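Local coordinates for protein virC2 (Agrobacterium tumefaciens, PDB 2RH3) that enhances T-DNA transfer and virulence, probably by binding DNA through the C-terminal ribbon-helix-helix domain that makes up this chain, at residues 4-9 against 68-73; 56-61 against 104-109. All blocks are in the same frame, centred on the assembly; numbering follows the deposited sequence.

Contact 1 pairs the two strands of the ribbon, and contact 2 lays the connection between helix 27-47 and strand 71-76 against helix 97-118. Contact 1 is mainly backbone chemistry, a ladder of N-H to C=O hydrogen bonds, the side of L5, A7 and V71 largely buried against helices, the side of S6 and Q72 more mixed. The centre of contact 2 lies about 5 Å from that of the chain, against 9 Å for contact 1, yet contact 2 is smaller; both are partly buried. Lacking direct hydrogen bonds between its segments, it relies on methyl groups and an aromatic edge. Helix 97-118 serves both: A7 CB packs 3.5 Å from L109 CD1, and L109 also meets the loop.

Contact 1. Residues 4-9 against 68-73; sequences FLSARP and SIIVQT
The guanidinium of R8 meets S68 at its edge: NH1 gives a nearly straight hydrogen bond to S68 OG (3.1 Å, 165°), with the oxygen 9° out of the guanidinium plane. The arginine chain, extended from CG to NE, carries the group past the end of the two-stranded antiparallel ribbon of a ribbon-helix-helix fold, whose two strand-helix-helix halves one chain supplies, where relatives usually use two subunits. The Q72 amide is a second flat group; its chain bends at chi2 (-85°) so that one amide face comes over S6 CB. A water lies 3.0 Å from both Q72 OE1 and L5 O, placed to bridge them. S6 and Q72 form a non-hydrogen-bonded pair on the side of the ribbon that, in relatives of this fold, enters the DNA major groove.

L5 with T73 and A7 with V71 are the hydrogen-bonded pairs, pointing to the opposite side, where helices 27-47 and 97-118 cover them. L5 N reaches T73 O at 2.7 Å, in the carbonyl plane, whereas T73 N sits above the plane of L5 O. V71 N meets A7 O almost along the C=O axis. The side chains of L5 and T73 run alongside each other, T73 CG2 lying 3.7 Å from L5 CD1. Small A7 and beta-branched V71 and T73 suit strands packed closely on helices.

P9 ends the ladder: proline has no N-H to offer, and its ring crosses I69 at about a right angle, CG 3.8 Å from I69 CG2. The buried I69 O has no hydrogen-bonding partner; P9 CD stands 3.1 Å from it.

Contact 2. Residues 56-61 against 104-109; sequences KSYPIP and LATAAL
Y58 leads the loop of this ribbon-helix-helix domain onto helix 97-118. Its CB points toward the helix, and CG takes the crowded position between backbone N and carbonyl carbon (chi1 49°), so that the ring crosses T106 and L109 obliquely. On the ring, CD2 passes the T106 carbonyl loosely. CE2 comes closer, 3.6 Å from T106 O, which lies at the ring edge in its plane, so the C-H, probably slightly positive, faces the oxygen. The same CE2 touches T106 CG2 at 3.7 Å and L109 CB at 3.8 Å. At the tip, Y58 OH lies 3.6 Å from L109 CD1 and gives its proton to R8 O. A water donates to Y58 OH at 2.9 Å, and also to T106 OG1. Tyrosine suits this place because its ring packs on aliphatic groups and its hydroxyl serves backbone and water; F113 adds an edge-to-face ring contact.

T106 is equally two-sided. With CG2 anti to its backbone N, the methyl faces the loop, while OG1 bonds to H102 O and to the water shared with Y58 OH. Next to it, small A107 lets the chain at K56 come near, and K56 O rests 3.4 Å from T106 CG2.

Contact 1. Residues 4-9 against 68-73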
ATOM      1  N   PHE A   4      -4.300   2.593  11.213  1.00 33.26           N
ATOM      2  CA  PHE A   4      -3.636   1.305  11.198  1.00 32.83           C
ATOM      3  C   PHE A   4      -3.780   0.679   9.816  1.00 31.73           C
ATOM      4  O   PHE A   4      -4.852   0.747   9.202  1.00 31.74           O
ATOM      5  CB  PHE A   4      -4.144   0.412  12.335  1.00 33.55           C
ATOM      6  CG  PHE A   4      -3.802   0.945  13.706  1.00 34.57           C
ATOM      7  CD1 PHE A   4      -2.596   0.607  14.320  1.00 35.49           C
ATOM      8  CD2 PHE A   4      -4.669   1.817  14.365  1.00 35.67           C
ATOM      9  CE1 PHE A   4      -2.265   1.121  15.582  1.00 36.07           C
ATOM     10  CE2 PHE A   4      -4.350   2.333  15.624  1.00 36.26           C
ATOM     11  CZ  PHE A   4      -3.147   1.985  16.233  1.00 35.79           C
ATOM     12  N   LEU A   5      -2.672   0.121   9.329  1.00 29.43           N
ATOM     13  CA  LEU A   5      -2.512  -0.301   7.940  1.00 28.07           C
ATOM     14  C   LEU A   5      -1.954  -1.717   7.857  1.00 26.74           C
ATOM     15  O   LEU A   5      -1.271  -2.177   8.766  1.00 26.29           O
ATOM     16  CB  LEU A   5      -1.526   0.642   7.241  1.00 28.28           C
ATOM     17  CG  LEU A   5      -1.821   2.138   7.358  1.00 28.71           C
ATOM     18  CD1 LEU A   5      -0.522   2.931   7.370  1.00 31.13           C
ATOM     19  CD2 LEU A   5      -2.742   2.594   6.232  1.00 28.98           C
ATOM     20  N   SER A   6      -2.234  -2.399   6.755  1.00 25.81           N
ATOM     21  CA  SER A   6      -1.720  -3.743   6.539  1.00 25.19           C
ATOM     22  C   SER A   6      -1.619  -4.030   5.056  1.00 24.24           C
ATOM     23  O   SER A   6      -2.406  -3.520   4.263  1.00 23.64           O
ATOM     24  CB  SER A   6      -2.593  -4.796   7.234  1.00 25.26           C
ATOM     25  OG  SER A   6      -3.909  -4.797   6.719  1.00 26.35           O
ATOM     26  N   ALA A   7      -0.625  -4.831   4.680  1.00 23.30           N
ATOM     27  CA  ALA A   7      -0.432  -5.194   3.282  1.00 22.53           C
ATOM     28  C   ALA A   7       0.358  -6.480   3.155  1.00 22.30           C
ATOM     29  O   ALA A   7       1.093  -6.854   4.064  1.00 22.70           O
ATOM     30  CB  ALA A   7       0.284  -4.078   2.536  1.00 23.21           C
ATOM     31  N   ARG A   8       0.197  -7.147   2.017  1.00 22.82           N
ATOM     32  CA  ARG A   8       0.958  -8.364   1.711  1.00 22.45           C
ATOM     33  C   ARG A   8       2.101  -8.037   0.759  1.00 21.85           C
ATOM     34  O   ARG A   8       1.941  -7.244  -0.152  1.00 21.33           O
ATOM     35  CB  ARG A   8       0.066  -9.378   1.007  1.00 23.64           C
ATOM     36  CG  ARG A   8      -1.023  -9.992   1.848  1.00 26.05           C
ATOM     37  CD  ARG A   8      -1.729 -11.058   1.039  1.00 29.76           C
ATOM     38  NE  ARG A   8      -2.715 -11.777   1.841  1.00 33.33           N
ATOM     39  CZ  ARG A   8      -2.440 -12.830   2.603  1.00 33.28           C
ATOM     40  NH1 ARG A   8      -1.202 -13.304   2.687  1.00 35.26           N
ATOM     41  NH2 ARG A   8      -3.412 -13.408   3.292  0.50 34.13           N
ATOM     42  N   PRO A   9       3.260  -8.684   0.935  1.00 21.35           N
ATOM     43  CA  PRO A   9       4.304  -8.478  -0.065  1.00 21.65           C
ATOM     44  C   PRO A   9       3.863  -8.892  -1.479  1.00 21.79           C
ATOM     45  O   PRO A   9       3.058  -9.834  -1.633  1.00 22.29           O
ATOM     46  CB  PRO A   9       5.443  -9.371   0.437  1.00 22.39           C
ATOM     47  CG  PRO A   9       5.201  -9.484   1.927  1.00 22.04           C
ATOM     48  CD  PRO A   9       3.706  -9.568   2.030  1.00 22.22           C
ATOM     49  N   SER A  68       2.782 -17.156   3.725  0.50 34.16           N
ATOM     50  CA  SER A  68       1.883 -16.031   3.962  0.50 33.93           C
ATOM     51  C   SER A  68       2.514 -15.007   4.894  0.50 33.48           C
ATOM     52  O   SER A  68       2.902 -15.333   6.017  0.50 33.14           O
ATOM     53  CB  SER A  68       0.552 -16.513   4.538  0.50 34.06           C
ATOM     54  OG  SER A  68      -0.304 -15.419   4.803  0.50 34.63           O
ATOM     55  N   ILE A  69       2.624 -13.773   4.409  1.00 33.32           N
ATOM     56  CA  ILE A  69       3.105 -12.665   5.217  1.00 32.70           C
ATOM     57  C   ILE A  69       2.122 -11.498   5.102  1.00 32.68           C
ATOM     58  O   ILE A  69       1.812 -11.046   3.994  1.00 32.73           O
ATOM     59  CB  ILE A  69       4.541 -12.218   4.768  1.00 33.09           C
ATOM     60  CG1 ILE A  69       5.557 -13.341   5.014  0.50 32.34           C
ATOM     61  CG2 ILE A  69       4.980 -10.923   5.474  0.50 32.53           C
ATOM     62  CD1 ILE A  69       6.815 -13.241   4.170  0.50 31.69           C
ATOM     63  N   ILE A  70       1.578 -11.070   6.240  1.00 32.01           N
ATOM     64  CA  ILE A  70       0.860  -9.805   6.296  0.50 31.64           C
ATOM     65  C   ILE A  70       1.634  -8.865   7.209  1.00 31.64           C
ATOM     66  O   ILE A  70       1.952  -9.195   8.355  1.00 31.78           O
ATOM     67  CB  ILE A  70      -0.641  -9.956   6.712  0.50 31.61           C
ATOM     68  CG1 ILE A  70      -1.384  -8.624   6.511  0.50 31.63           C
ATOM     69  CG2 ILE A  70      -0.778 -10.498   8.143  0.50 31.93           C
ATOM     70  CD1 ILE A  70      -2.890  -8.749   6.448  0.50 31.49           C
ATOM     71  N   VAL A  71       1.970  -7.703   6.669  1.00 31.18           N
ATOM     72  CA  VAL A  71       2.744  -6.706   7.386  1.00 31.13           C
ATOM     73  C   VAL A  71       1.791  -5.690   8.015  1.00 31.64           C
ATOM     74  O   VAL A  71       0.863  -5.227   7.354  1.00 30.84           O
ATOM     75  CB  VAL A  71       3.740  -6.022   6.417  1.00 31.45           C
ATOM     76  CG1 VAL A  71       4.729  -5.159   7.176  1.00 31.55           C
ATOM     77  CG2 VAL A  71       4.480  -7.083   5.607  1.00 31.45           C
ATOM     78  N   GLN A  72       2.017  -5.364   9.288  1.00 32.40           N
ATOM     79  CA  GLN A  72       1.144  -4.457  10.049  1.00 33.57           C
ATOM     80  C   GLN A  72       1.892  -3.196  10.458  1.00 34.37           C
ATOM     81  O   GLN A  72       3.030  -3.263  10.929  1.00 34.81           O
ATOM     82  CB  GLN A  72       0.595  -5.137  11.313  1.00 33.58           C
ATOM     83  CG  GLN A  72      -0.091  -6.467  11.091  1.00 34.74           C
ATOM     84  CD  GLN A  72      -1.546  -6.331  10.702  1.00 36.34           C
ATOM     85  OE1 GLN A  72      -2.165  -5.272  10.878  1.00 35.17           O
ATOM     86  NE2 GLN A  72      -2.111  -7.413  10.178  1.00 37.42           N
ATOM     87  N   THR A  73       1.252  -2.047  10.282  1.00 34.95           N
ATOM     88  CA  THR A  73       1.877  -0.770  10.602  1.00 36.32           C
ATOM     89  C   THR A  73       0.828   0.286  10.932  1.00 36.83           C
ATOM     90  O   THR A  73      -0.368   0.060  10.731  1.00 36.39           O
ATOM     91  CB  THR A  73       2.803  -0.287   9.440  1.00 36.55           C
ATOM     92  OG1 THR A  73       3.743   0.676   9.929  1.00 37.72           O
ATOM     93  CG2 THR A  73       2.005   0.321   8.290  1.00 36.92           C
TER
HETATM   94  O   HOH W   1      -1.956  -2.417  11.702  1.00 37.10           O

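Contact 2. Residues 56-61 against 104-109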
ATOM      1  N   LYS A  56      -5.785  -0.344  -7.555  1.00 29.80           N
ATOM      2  CA  LYS A  56      -6.305  -0.704  -6.233  1.00 29.31           C
ATOM      3  C   LYS A  56      -5.497  -1.821  -5.561  1.00 28.73           C
ATOM      4  O   LYS A  56      -5.383  -1.864  -4.335  1.00 28.71           O
ATOM      5  CB  LYS A  56      -7.788  -1.109  -6.332  1.00 29.73           C
ATOM      6  CG  LYS A  56      -8.724   0.037  -6.691  0.50 30.54           C
ATOM      7  CD  LYS A  56      -9.229   0.753  -5.448  0.50 31.87           C
ATOM      8  CE  LYS A  56      -9.864   2.081  -5.802  0.50 31.71           C
ATOM      9  NZ  LYS A  56      -8.837   3.127  -6.061  0.50 32.16           N
ATOM     10  N   SER A  57      -4.937  -2.709  -6.374  1.00 27.70           N
ATOM     11  CA  SER A  57      -4.186  -3.861  -5.869  1.00 27.08           C
ATOM     12  C   SER A  57      -3.097  -4.316  -6.838  1.00 26.10           C
ATOM     13  O   SER A  57      -2.913  -3.740  -7.911  1.00 25.45           O
ATOM     14  CB  SER A  57      -5.139  -5.026  -5.567  1.00 27.82           C
ATOM     15  OG  SER A  57      -5.887  -5.359  -6.723  1.00 30.68           O
ATOM     16  N   TYR A  58      -2.394  -5.379  -6.447  1.00 24.63           N
ATOM     17  CA  TYR A  58      -1.247  -5.890  -7.190  1.00 23.79           C
ATOM     18  C   TYR A  58      -1.142  -7.400  -6.989  1.00 23.72           C
ATOM     19  O   TYR A  58      -1.713  -7.934  -6.024  1.00 23.56           O
ATOM     20  CB  TYR A  58       0.053  -5.218  -6.715  1.00 23.18           C
ATOM     21  CG  TYR A  58       0.210  -5.214  -5.208  1.00 20.98           C
ATOM     22  CD1 TYR A  58       0.833  -6.289  -4.546  1.00 19.10           C
ATOM     23  CD2 TYR A  58      -0.281  -4.155  -4.443  1.00 19.72           C
ATOM     24  CE1 TYR A  58       0.957  -6.302  -3.172  1.00 19.60           C
ATOM     25  CE2 TYR A  58      -0.182  -4.161  -3.060  1.00 19.87           C
ATOM     26  CZ  TYR A  58       0.472  -5.231  -2.428  1.00 20.85           C
ATOM     27  OH  TYR A  58       0.595  -5.236  -1.058  1.00 21.67           O
ATOM     28  N   PRO A  59      -0.431  -8.094  -7.895  1.00 23.97           N
ATOM     29  CA  PRO A  59      -0.283  -9.553  -7.755  1.00 24.09           C
ATOM     30  C   PRO A  59       0.488  -9.946  -6.488  1.00 24.24           C
ATOM     31  O   PRO A  59       1.503  -9.328  -6.156  1.00 23.25           O
ATOM     32  CB  PRO A  59       0.525  -9.943  -8.996  1.00 24.27           C
ATOM     33  CG  PRO A  59       0.298  -8.844  -9.963  1.00 24.90           C
ATOM     34  CD  PRO A  59       0.264  -7.611  -9.102  1.00 24.55           C
ATOM     35  N   ILE A  60      -0.009 -10.973  -5.802  1.00 24.49           N
ATOM     36  CA  ILE A  60       0.677 -11.562  -4.644  1.00 25.34           C
ATOM     37  C   ILE A  60       1.152 -12.997  -4.969  1.00 24.72           C
ATOM     38  O   ILE A  60       0.638 -13.617  -5.906  1.00 24.44           O
ATOM     39  CB  ILE A  60      -0.229 -11.519  -3.397  1.00 25.27           C
ATOM     40  CG1 ILE A  60      -1.538 -12.276  -3.654  1.00 27.16           C
ATOM     41  CG2 ILE A  60      -0.487 -10.052  -2.978  1.00 26.88           C
ATOM     42  CD1 ILE A  60      -2.123 -12.926  -2.429  1.00 29.91           C
ATOM     43  N   PRO A  61       2.153 -13.524  -4.222  1.00 24.70           N
ATOM     44  CA  PRO A  61       2.690 -14.843  -4.602  1.00 24.19           C
ATOM     45  C   PRO A  61       1.706 -15.984  -4.361  1.00 23.59           C
ATOM     46  O   PRO A  61       0.891 -15.901  -3.439  1.00 22.89           O
ATOM     47  CB  PRO A  61       3.910 -15.027  -3.686  1.00 24.25           C
ATOM     48  CG  PRO A  61       4.133 -13.722  -3.001  1.00 25.49           C
ATOM     49  CD  PRO A  61       2.844 -12.950  -3.052  1.00 24.91           C
ATOM     50  N   LEU A 104      -6.351   0.921   2.079  1.00 20.52           N
ATOM     51  CA  LEU A 104      -5.545   2.132   1.925  1.00 21.23           C
ATOM     52  C   LEU A 104      -4.083   1.776   1.646  1.00 21.36           C
ATOM     53  O   LEU A 104      -3.499   2.274   0.674  1.00 21.31           O
ATOM     54  CB  LEU A 104      -5.657   3.022   3.170  1.00 21.42           C
ATOM     55  CG  LEU A 104      -4.887   4.356   3.128  1.00 22.95           C
ATOM     56  CD1 LEU A 104      -5.312   5.200   1.932  1.00 25.56           C
ATOM     57  CD2 LEU A 104      -5.028   5.139   4.416  1.00 22.50           C
ATOM     58  N   ALA A 105      -3.508   0.905   2.470  1.00 21.38           N
ATOM     59  CA  ALA A 105      -2.102   0.495   2.267  1.00 21.59           C
ATOM     60  C   ALA A 105      -1.908  -0.195   0.928  1.00 21.86           C
ATOM     61  O   ALA A 105      -0.944   0.089   0.202  1.00 21.47           O
ATOM     62  CB  ALA A 105      -1.631  -0.403   3.397  1.00 21.90           C
ATOM     63  N   THR A 106      -2.833  -1.091   0.590  1.00 22.08           N
ATOM     64  CA  THR A 106      -2.738  -1.849  -0.645  1.00 22.33           C
ATOM     65  C   THR A 106      -2.788  -0.932  -1.876  1.00 21.94           C
ATOM     66  O   THR A 106      -2.003  -1.106  -2.812  1.00 22.00           O
ATOM     67  CB  THR A 106      -3.790  -2.983  -0.689  1.00 22.70           C
ATOM     68  OG1 THR A 106      -3.512  -3.909   0.378  1.00 24.31           O
ATOM     69  CG2 THR A 106      -3.749  -3.713  -2.027  1.00 23.99           C
ATOM     70  N   ALA A 107      -3.687   0.051  -1.860  1.00 21.40           N
ATOM     71  CA  ALA A 107      -3.772   1.034  -2.941  1.00 20.40           C
ATOM     72  C   ALA A 107      -2.504   1.880  -3.050  1.00 20.43           C
ATOM     73  O   ALA A 107      -2.031   2.138  -4.147  1.00 20.83           O
ATOM     74  CB  ALA A 107      -4.994   1.946  -2.753  1.00 21.38           C
ATOM     75  N   ALA A 108      -1.977   2.313  -1.911  1.00 19.82           N
ATOM     76  CA  ALA A 108      -0.763   3.125  -1.884  1.00 19.42           C
ATOM     77  C   ALA A 108       0.401   2.356  -2.535  1.00 19.39           C
ATOM     78  O   ALA A 108       1.158   2.890  -3.353  1.00 19.07           O
ATOM     79  CB  ALA A 108      -0.445   3.516  -0.458  1.00 19.56           C
ATOM     80  N   LEU A 109       0.513   1.085  -2.187  1.00 19.51           N
ATOM     81  CA  LEU A 109       1.562   0.238  -2.762  1.00 19.80           C
ATOM     82  C   LEU A 109       1.316  -0.052  -4.235  1.00 20.09           C
ATOM     83  O   LEU A 109       2.241  -0.029  -5.036  1.00 19.77           O
ATOM     84  CB  LEU A 109       1.681  -1.057  -1.961  1.00 19.73           C
ATOM     85  CG  LEU A 109       2.311  -0.914  -0.580  1.00 20.98           C
ATOM     86  CD1 LEU A 109       2.047  -2.198   0.220  1.00 21.31           C
ATOM     87  CD2 LEU A 109       3.815  -0.623  -0.669  1.00 21.99           C
TER
HETATM   88  O   HOH W   2      -1.839  -6.016   0.231  1.00 30.98           O